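Local coordinates for 165aa long hypothetical protein (Pyrococcus horikoshii, PDB 2DC4) that is of unknown function but, as a dimeric CYTH-domain protein, probably acts on phosphate-bearing substrates such as nucleotides or polyphosphates within its antiparallel beta barrel, at residues V9-E12 / D13-K17; I104-N108 / N109-E113; P133-G136 / K137-W141. One frame throughout, in Å; residues are numbered along the deposited sequence.

How the interactions relate
From the N terminus, interaction 1 (9-17) comes first, where the chain leaves strand 2-8 and turns into helix 11-21. Interaction 2 (104-113) follows, closing the tight turn of the hairpin between strands 94-107 and 110-117. Interaction 3 (133-141) starts helix 133-146, soon after strand 121-128. The three lie in series; none nests in or crosses another. Interactions 1 and 2 meet where K15 CE lies 3.4 Å from Y105 OH, and interactions 2 and 3 where N109 ND2 lies 3.6 Å from I139 CD1. Interactions 1 and 3 stay apart, nearest atoms about 11 Å; the hairpin, part of the closed antiparallel barrel, is in contact with both helices and bridges them.

Interaction 1: V9-E12 / D13-K17; sequences VNFE and DIKRK
With CG anti to the backbone N (chi1 175°), the side chain of N10 folds over the first turn of helix 11-21 and brings OD1 to D13 N. This is an N-cap: D13 N donates to N10 OD1 over 3.1 Å in a nearly straight bond (169° at the hydrogen), the donor tilted 17° from the amide's carbonyl plane. On the main chain, I14 N donates to N10 O (3.1 Å), K15 N to F11 O (3.0 Å) and R16 N to E12 O (3.2 Å), so the i to i+4 pattern begins with the carbonyl of the cap residue itself.

Just before the helix, V9 CG2 packs on I14 CG2 at 3.8 Å, the two side chains crossing at about a right angle; L114 and L124 of the barrel lie against both. F11 and K15 run side by side in the same direction. K15 is straight as far as CE and bends only at its last torsion, where NZ forms a salt bridge with E19. Lower down, its CD approaches the F11 ring obliquely, 3.8 Å from CE2.

Interaction 2: I104-N108 / N109-E113; sequences IYKLN and NVTFE
L107 and F112 form the close-packed part of this contact, on the face that also carries Y105 and V110. L107 CB approaches the edge of the F112 ring in its plane, 3.7 Å from CE1, while V110 CG1 lies over one face of the same ring, 3.7 Å above its plane and offset toward the rim. The ring is thus bounded both in its plane and above it. F112 CG stands anti to its own carbonyl carbon (chi1 -59°), a setting that brings CE1 of the ring to L107 CB. Nearer the backbone, Y105 CB lies 4.0 Å from F112 CB. L21 of helix 11-21 and V143 of helix 133-146 pack on F112 as well, so this face looks toward the helices.

The frame is a two-residue beta hairpin with a type II' turn from L107 to V110; the axes of its short strand segments run 161° apart. Y105 pairs with F112 and L107 with V110 as hydrogen-bonded antiparallel pairs. F112 N to Y105 O is nearly straight. At the turn, V110 N reaches L107 O over 2.9 Å, but from above the carbonyl plane, 42° out of it.

The other face is looser and watered. I104 and T111 lie side by side with their CG2 atoms 4.1 Å apart, and K106 runs alongside T111, its CD 3.5 Å from T111 OG1. The lysine chain bends at chi2 and chi3, carrying NZ back toward the turn. One water there donates to N108 O and, over 2.7 Å, to V110 O; it accepts from T111 OG1 and, weakly, from K106 NZ.

Interaction 3: P133-G136 / K137-W141; sequences PEEG and KKIIW
P133 passes its carbonyl to K137: K137 N donates to P133 O over 2.9 Å, and CG of the same lysine lies 3.5 Å from that oxygen. K137 CG stands anti to its carbonyl carbon (chi1 -69°) and the chain is extended beyond it, carrying NZ to a salt bridge with E68. Next, E134 O accepts from K138 N over 3.1 Å, the donor tilted 24° from the carbonyl plane, while K138 CG also comes to 3.1 Å from E134 O, beside the backbone bond.

These i to i+4 bonds identify the opening turns of the alpha helix 133-146, which lies against the barrel: P133, K137 and I140 touch I3 of strand 2-8, and I140 also meets I126 and V128 of strand 121-128.

The carbonyl of E135 takes the N-H of I139, with I139 CG1 3.2 Å from E135 O; farther out, the side chains come no closer than 4.4 Å, E135 CG to I139 CD1. G136 is buried and has no side chain, so its part is played by the backbone. I140 N reaches G136 O over 3.0 Å in the carbonyl plane, at 162° about the hydrogen, and I140 CG1 sits 3.5 Å from the same oxygen.

Interaction 1: V9-E12 / D13-K17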
loop_
_atom_site.group_PDB
_atom_site.type_symbol
_atom_site.label_atom_id
_atom_site.label_comp_id
_atom_site.label_asym_id
_atom_site.label_seq_id
_atom_site.Cartn_x
_atom_site.Cartn_y
_atom_site.Cartn_z
ATOM N N VAL A 9 -5.564 -32.131 -2.858
ATOM C CA VAL A 9 -6.817 -32.847 -2.673
ATOM C C VAL A 9 -7.717 -32.934 -3.892
ATOM O O VAL A 9 -7.465 -32.299 -4.915
ATOM C CB VAL A 9 -7.672 -32.164 -1.593
ATOM C CG1 VAL A 9 -6.902 -32.045 -0.296
ATOM C CG2 VAL A 9 -8.105 -30.787 -2.097
ATOM N N ASN A 10 -8.768 -33.737 -3.761
ATOM C CA ASN A 10 -9.772 -33.831 -4.808
ATOM C C ASN A 10 -10.838 -32.858 -4.313
ATOM O O ASN A 10 -11.458 -33.073 -3.265
ATOM C CB ASN A 10 -10.364 -35.234 -4.923
ATOM C CG ASN A 10 -11.502 -35.292 -5.931
ATOM O OD1 ASN A 10 -12.605 -34.814 -5.663
ATOM N ND2 ASN A 10 -11.234 -35.862 -7.104
ATOM N N PHE A 11 -11.024 -31.776 -5.058
ATOM C CA PHE A 11 -11.973 -30.731 -4.695
ATOM C C PHE A 11 -13.346 -31.184 -4.221
ATOM O O PHE A 11 -13.769 -30.858 -3.111
ATOM C CB PHE A 11 -12.169 -29.768 -5.865
ATOM C CG PHE A 11 -13.060 -28.610 -5.533
ATOM C CD1 PHE A 11 -12.568 -27.527 -4.815
ATOM C CD2 PHE A 11 -14.405 -28.631 -5.882
ATOM C CE1 PHE A 11 -13.406 -26.481 -4.444
ATOM C CE2 PHE A 11 -15.250 -27.595 -5.517
ATOM C CZ PHE A 11 -14.749 -26.515 -4.795
ATOM N N GLU A 12 -14.056 -31.916 -5.069
ATOM C CA GLU A 12 -15.396 -32.365 -4.732
ATOM C C GLU A 12 -15.473 -33.228 -3.475
ATOM O O GLU A 12 -16.345 -33.026 -2.633
ATOM C CB GLU A 12 -16.013 -33.118 -5.918
ATOM C CG GLU A 12 -16.290 -32.245 -7.144
ATOM C CD GLU A 12 -15.049 -31.946 -7.973
ATOM O OE1 GLU A 12 -15.160 -31.154 -8.939
ATOM O OE2 GLU A 12 -13.966 -32.503 -7.672
ATOM N N ASP A 13 -14.557 -34.180 -3.345
ATOM C CA ASP A 13 -14.554 -35.069 -2.191
ATOM C C ASP A 13 -14.298 -34.338 -0.874
ATOM O O ASP A 13 -15.031 -34.518 0.097
ATOM C CB ASP A 13 -13.501 -36.170 -2.371
ATOM C CG ASP A 13 -13.713 -36.983 -3.639
ATOM O OD1 ASP A 13 -14.862 -37.403 -3.897
ATOM O OD2 ASP A 13 -12.730 -37.210 -4.377
ATOM N N ILE A 14 -13.265 -33.503 -0.845
ATOM C CA ILE A 14 -12.929 -32.789 0.380
ATOM C C ILE A 14 -13.957 -31.718 0.755
ATOM O O ILE A 14 -14.186 -31.463 1.938
ATOM C CB ILE A 14 -11.518 -32.169 0.287
ATOM C CG1 ILE A 14 -10.958 -31.956 1.695
ATOM C CG2 ILE A 14 -11.557 -30.860 -0.487
ATOM C CD1 ILE A 14 -10.655 -33.254 2.431
ATOM N N LYS A 15 -14.577 -31.099 -0.246
ATOM C CA LYS A 15 -15.592 -30.083 0.015
ATOM C C LYS A 15 -16.725 -30.778 0.766
ATOM O O LYS A 15 -17.236 -30.267 1.763
ATOM C CB LYS A 15 -16.111 -29.491 -1.301
ATOM C CG LYS A 15 -17.198 -28.432 -1.140
ATOM C CD LYS A 15 -17.533 -27.787 -2.479
ATOM C CE LYS A 15 -18.599 -26.706 -2.346
ATOM N NZ LYS A 15 -19.924 -27.243 -1.922
ATOM N N ARG A 16 -17.095 -31.960 0.285
ATOM C CA ARG A 16 -18.145 -32.751 0.911
ATOM C C ARG A 16 -17.773 -33.105 2.354
ATOM O O ARG A 16 -18.605 -33.011 3.254
ATOM C CB ARG A 16 -18.389 -34.032 0.101
ATOM C CG ARG A 16 -19.463 -34.936 0.682
ATOM C CD ARG A 16 -19.805 -36.108 -0.239
ATOM N NE ARG A 16 -19.504 -35.843 -1.644
ATOM C CZ ARG A 16 -18.609 -36.517 -2.359
ATOM N NH1 ARG A 16 -17.916 -37.504 -1.803
ATOM N NH2 ARG A 16 -18.405 -36.206 -3.633
ATOM N N LYS A 17 -16.522 -33.506 2.572
ATOM C CA LYS A 17 -16.069 -33.864 3.916
ATOM C C LYS A 17 -16.080 -32.673 4.863
ATOM O O LYS A 17 -16.525 -32.784 6.001
ATOM C CB LYS A 17 -14.655 -34.451 3.877
ATOM C CG LYS A 17 -14.549 -35.829 3.244
ATOM C CD LYS A 17 -15.206 -36.909 4.096
ATOM C CE LYS A 17 -14.370 -37.265 5.321
ATOM N NZ LYS A 17 -14.911 -38.476 6.005
#

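Interaction 2: I104-N108 / N109-E113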
loop_
_atom_site.group_PDB
_atom_site.type_symbol
_atom_site.label_atom_id
_atom_site.label_comp_id
_atom_site.label_asym_id
_atom_site.label_seq_id
_atom_site.Cartn_x
_atom_site.Cartn_y
_atom_site.Cartn_z
ATOM N N ILE A 104 -13.950 -20.644 1.453
ATOM C CA ILE A 104 -13.556 -20.479 2.846
ATOM C C ILE A 104 -14.609 -21.033 3.795
ATOM O O ILE A 104 -15.790 -20.721 3.669
ATOM C CB ILE A 104 -13.328 -18.978 3.182
ATOM C CG1 ILE A 104 -12.306 -18.379 2.210
ATOM C CG2 ILE A 104 -12.850 -18.823 4.635
ATOM C CD1 ILE A 104 -12.140 -16.866 2.333
ATOM N N TYR A 105 -14.171 -21.875 4.725
ATOM C CA TYR A 105 -15.047 -22.466 5.743
ATOM C C TYR A 105 -14.384 -22.228 7.095
ATOM O O TYR A 105 -13.164 -22.167 7.183
ATOM C CB TYR A 105 -15.199 -23.973 5.537
ATOM C CG TYR A 105 -15.922 -24.364 4.281
ATOM C CD1 TYR A 105 -17.290 -24.638 4.295
ATOM C CD2 TYR A 105 -15.235 -24.489 3.073
ATOM C CE1 TYR A 105 -17.958 -25.038 3.130
ATOM C CE2 TYR A 105 -15.883 -24.882 1.916
ATOM C CZ TYR A 105 -17.241 -25.160 1.946
ATOM O OH TYR A 105 -17.863 -25.590 0.800
ATOM N N LYS A 106 -15.184 -22.103 8.150
ATOM C CA LYS A 106 -14.640 -21.863 9.479
ATOM C C LYS A 106 -15.194 -22.860 10.491
ATOM O O LYS A 106 -16.366 -23.233 10.441
ATOM C CB LYS A 106 -14.966 -20.434 9.935
ATOM C CG LYS A 106 -14.401 -19.355 9.024
ATOM C CD LYS A 106 -13.139 -18.731 9.595
ATOM C CE LYS A 106 -13.468 -17.809 10.765
ATOM N NZ LYS A 106 -12.250 -17.185 11.352
ATOM N N LEU A 107 -14.329 -23.291 11.399
ATOM C CA LEU A 107 -14.695 -24.233 12.450
ATOM C C LEU A 107 -13.847 -23.880 13.670
ATOM O O LEU A 107 -12.669 -24.230 13.750
ATOM C CB LEU A 107 -14.410 -25.667 11.997
ATOM C CG LEU A 107 -14.966 -26.781 12.885
ATOM C CD1 LEU A 107 -16.482 -26.686 12.928
ATOM C CD2 LEU A 107 -14.538 -28.131 12.333
ATOM N N ASN A 108 -14.451 -23.169 14.615
ATOM C CA ASN A 108 -13.737 -22.744 15.810
ATOM C C ASN A 108 -12.522 -21.905 15.411
ATOM O O ASN A 108 -12.648 -20.936 14.663
ATOM C CB ASN A 108 -13.305 -23.960 16.631
ATOM C CG ASN A 108 -14.477 -24.834 17.030
ATOM O OD1 ASN A 108 -15.479 -24.344 17.551
ATOM N ND2 ASN A 108 -14.359 -26.137 16.788
ATOM N N ASN A 109 -11.346 -22.282 15.900
ATOM C CA ASN A 109 -10.126 -21.543 15.602
ATOM C C ASN A 109 -9.428 -22.054 14.345
ATOM O O ASN A 109 -8.285 -21.697 14.069
ATOM C CB ASN A 109 -9.175 -21.622 16.793
ATOM C CG ASN A 109 -8.748 -23.038 17.102
ATOM O OD1 ASN A 109 -9.530 -23.985 16.962
ATOM N ND2 ASN A 109 -7.508 -23.195 17.536
ATOM N N VAL A 110 -10.127 -22.889 13.588
ATOM C CA VAL A 110 -9.572 -23.440 12.355
ATOM C C VAL A 110 -10.261 -22.853 11.134
ATOM O O VAL A 110 -11.479 -22.677 11.118
ATOM C CB VAL A 110 -9.726 -24.980 12.311
ATOM C CG1 VAL A 110 -9.375 -25.515 10.919
ATOM C CG2 VAL A 110 -8.818 -25.613 13.355
ATOM N N THR A 111 -9.467 -22.547 10.115
ATOM C CA THR A 111 -9.991 -22.011 8.874
ATOM C C THR A 111 -9.577 -22.949 7.752
ATOM O O THR A 111 -8.420 -23.367 7.668
ATOM C CB THR A 111 -9.429 -20.604 8.581
ATOM O OG1 THR A 111 -9.823 -19.710 9.630
ATOM C CG2 THR A 111 -9.958 -20.081 7.246
ATOM N N PHE A 112 -10.542 -23.300 6.912
ATOM C CA PHE A 112 -10.282 -24.166 5.778
ATOM C C PHE A 112 -10.311 -23.299 4.535
ATOM O O PHE A 112 -11.271 -22.561 4.311
ATOM C CB PHE A 112 -11.366 -25.241 5.643
ATOM C CG PHE A 112 -11.508 -26.125 6.845
ATOM C CD1 PHE A 112 -12.395 -25.795 7.867
ATOM C CD2 PHE A 112 -10.744 -27.281 6.964
ATOM C CE1 PHE A 112 -12.519 -26.606 8.993
ATOM C CE2 PHE A 112 -10.858 -28.101 8.085
ATOM C CZ PHE A 112 -11.747 -27.764 9.102
ATOM N N GLU A 113 -9.255 -23.364 3.735
ATOM C CA GLU A 113 -9.225 -22.605 2.491
ATOM C C GLU A 113 -9.073 -23.643 1.391
ATOM O O GLU A 113 -7.991 -24.195 1.200
ATOM C CB GLU A 113 -8.047 -21.627 2.460
ATOM C CG GLU A 113 -8.000 -20.668 3.655
ATOM C CD GLU A 113 -6.925 -19.607 3.523
ATOM O OE1 GLU A 113 -5.795 -19.937 3.104
ATOM O OE2 GLU A 113 -7.207 -18.440 3.857
HETATM O O HOH W 1 -11.942 -20.177 12.023
#

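Interaction 3: P133-G136 / K137-W141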
loop_
_atom_site.group_PDB
_atom_site.type_symbol
_atom_site.label_atom_id
_atom_site.label_comp_id
_atom_site.label_asym_id
_atom_site.label_seq_id
_atom_site.Cartn_x
_atom_site.Cartn_y
_atom_site.Cartn_z
ATOM N N PRO A 133 2.899 -22.545 18.319
ATOM C CA PRO A 133 3.005 -23.261 17.044
ATOM C C PRO A 133 2.809 -24.774 17.147
ATOM O O PRO A 133 2.106 -25.368 16.334
ATOM C CB PRO A 133 4.403 -22.887 16.561
ATOM C CG PRO A 133 4.549 -21.487 17.061
ATOM C CD PRO A 133 4.018 -21.598 18.478
ATOM N N GLU A 134 3.431 -25.391 18.147
ATOM C CA GLU A 134 3.321 -26.836 18.337
ATOM C C GLU A 134 1.885 -27.299 18.565
ATOM O O GLU A 134 1.432 -28.267 17.951
ATOM C CB GLU A 134 4.194 -27.274 19.514
ATOM C CG GLU A 134 5.667 -26.947 19.344
ATOM C CD GLU A 134 6.275 -27.607 18.121
ATOM O OE1 GLU A 134 5.854 -27.279 16.990
ATOM O OE2 GLU A 134 7.174 -28.457 18.290
ATOM N N GLU A 135 1.178 -26.613 19.456
ATOM C CA GLU A 135 -0.207 -26.951 19.759
ATOM C C GLU A 135 -1.070 -26.705 18.527
ATOM O O GLU A 135 -2.051 -27.411 18.289
ATOM C CB GLU A 135 -0.713 -26.093 20.923
ATOM C CG GLU A 135 -2.178 -26.296 21.275
ATOM C CD GLU A 135 -2.630 -25.417 22.432
ATOM O OE1 GLU A 135 -2.085 -25.566 23.546
ATOM O OE2 GLU A 135 -3.532 -24.577 22.229
ATOM N N GLY A 136 -0.695 -25.696 17.749
ATOM C CA GLY A 136 -1.444 -25.371 16.551
ATOM C C GLY A 136 -1.350 -26.482 15.524
ATOM O O GLY A 136 -2.357 -26.887 14.939
ATOM N N LYS A 137 -0.139 -26.977 15.301
ATOM C CA LYS A 137 0.048 -28.054 14.337
ATOM C C LYS A 137 -0.687 -29.309 14.782
ATOM O O LYS A 137 -1.174 -30.070 13.952
ATOM C CB LYS A 137 1.536 -28.348 14.137
ATOM C CG LYS A 137 2.277 -27.226 13.429
ATOM C CD LYS A 137 3.652 -27.663 12.945
ATOM C CE LYS A 137 4.326 -26.552 12.158
ATOM N NZ LYS A 137 5.611 -26.993 11.546
ATOM N N LYS A 138 -0.774 -29.526 16.092
ATOM C CA LYS A 138 -1.477 -30.693 16.616
ATOM C C LYS A 138 -2.964 -30.577 16.296
ATOM O O LYS A 138 -3.630 -31.570 15.984
ATOM C CB LYS A 138 -1.281 -30.802 18.132
ATOM C CG LYS A 138 0.158 -31.045 18.562
ATOM C CD LYS A 138 0.264 -31.155 20.078
ATOM C CE LYS A 138 1.686 -31.480 20.513
ATOM N NZ LYS A 138 1.779 -31.690 21.985
ATOM N N ILE A 139 -3.483 -29.356 16.366
ATOM C CA ILE A 139 -4.891 -29.129 16.073
ATOM C C ILE A 139 -5.145 -29.350 14.587
ATOM O O ILE A 139 -6.128 -29.980 14.201
ATOM C CB ILE A 139 -5.320 -27.696 16.449
ATOM C CG1 ILE A 139 -5.264 -27.520 17.967
ATOM C CG2 ILE A 139 -6.726 -27.419 15.931
ATOM C CD1 ILE A 139 -5.566 -26.105 18.430
ATOM N N ILE A 140 -4.249 -28.826 13.758
ATOM C CA ILE A 140 -4.382 -28.976 12.316
ATOM C C ILE A 140 -4.390 -30.448 11.943
ATOM O O ILE A 140 -5.210 -30.880 11.140
ATOM C CB ILE A 140 -3.237 -28.259 11.570
ATOM C CG1 ILE A 140 -3.457 -26.746 11.648
ATOM C CG2 ILE A 140 -3.170 -28.733 10.113
ATOM C CD1 ILE A 140 -2.355 -25.913 11.042
ATOM N N TRP A 141 -3.489 -31.224 12.535
ATOM C CA TRP A 141 -3.452 -32.643 12.205
ATOM C C TRP A 141 -4.650 -33.446 12.712
ATOM O O TRP A 141 -5.057 -34.412 12.072
ATOM C CB TRP A 141 -2.118 -33.255 12.646
ATOM C CG TRP A 141 -1.067 -32.966 11.622
ATOM C CD1 TRP A 141 -0.101 -31.999 11.676
ATOM C CD2 TRP A 141 -0.975 -33.550 10.317
ATOM N NE1 TRP A 141 0.578 -31.940 10.480
ATOM C CE2 TRP A 141 0.061 -32.883 9.630
ATOM C CE3 TRP A 141 -1.676 -34.571 9.664
ATOM C CZ2 TRP A 141 0.417 -33.204 8.315
ATOM C CZ3 TRP A 141 -1.323 -34.891 8.352
ATOM C CH2 TRP A 141 -0.285 -34.206 7.697
#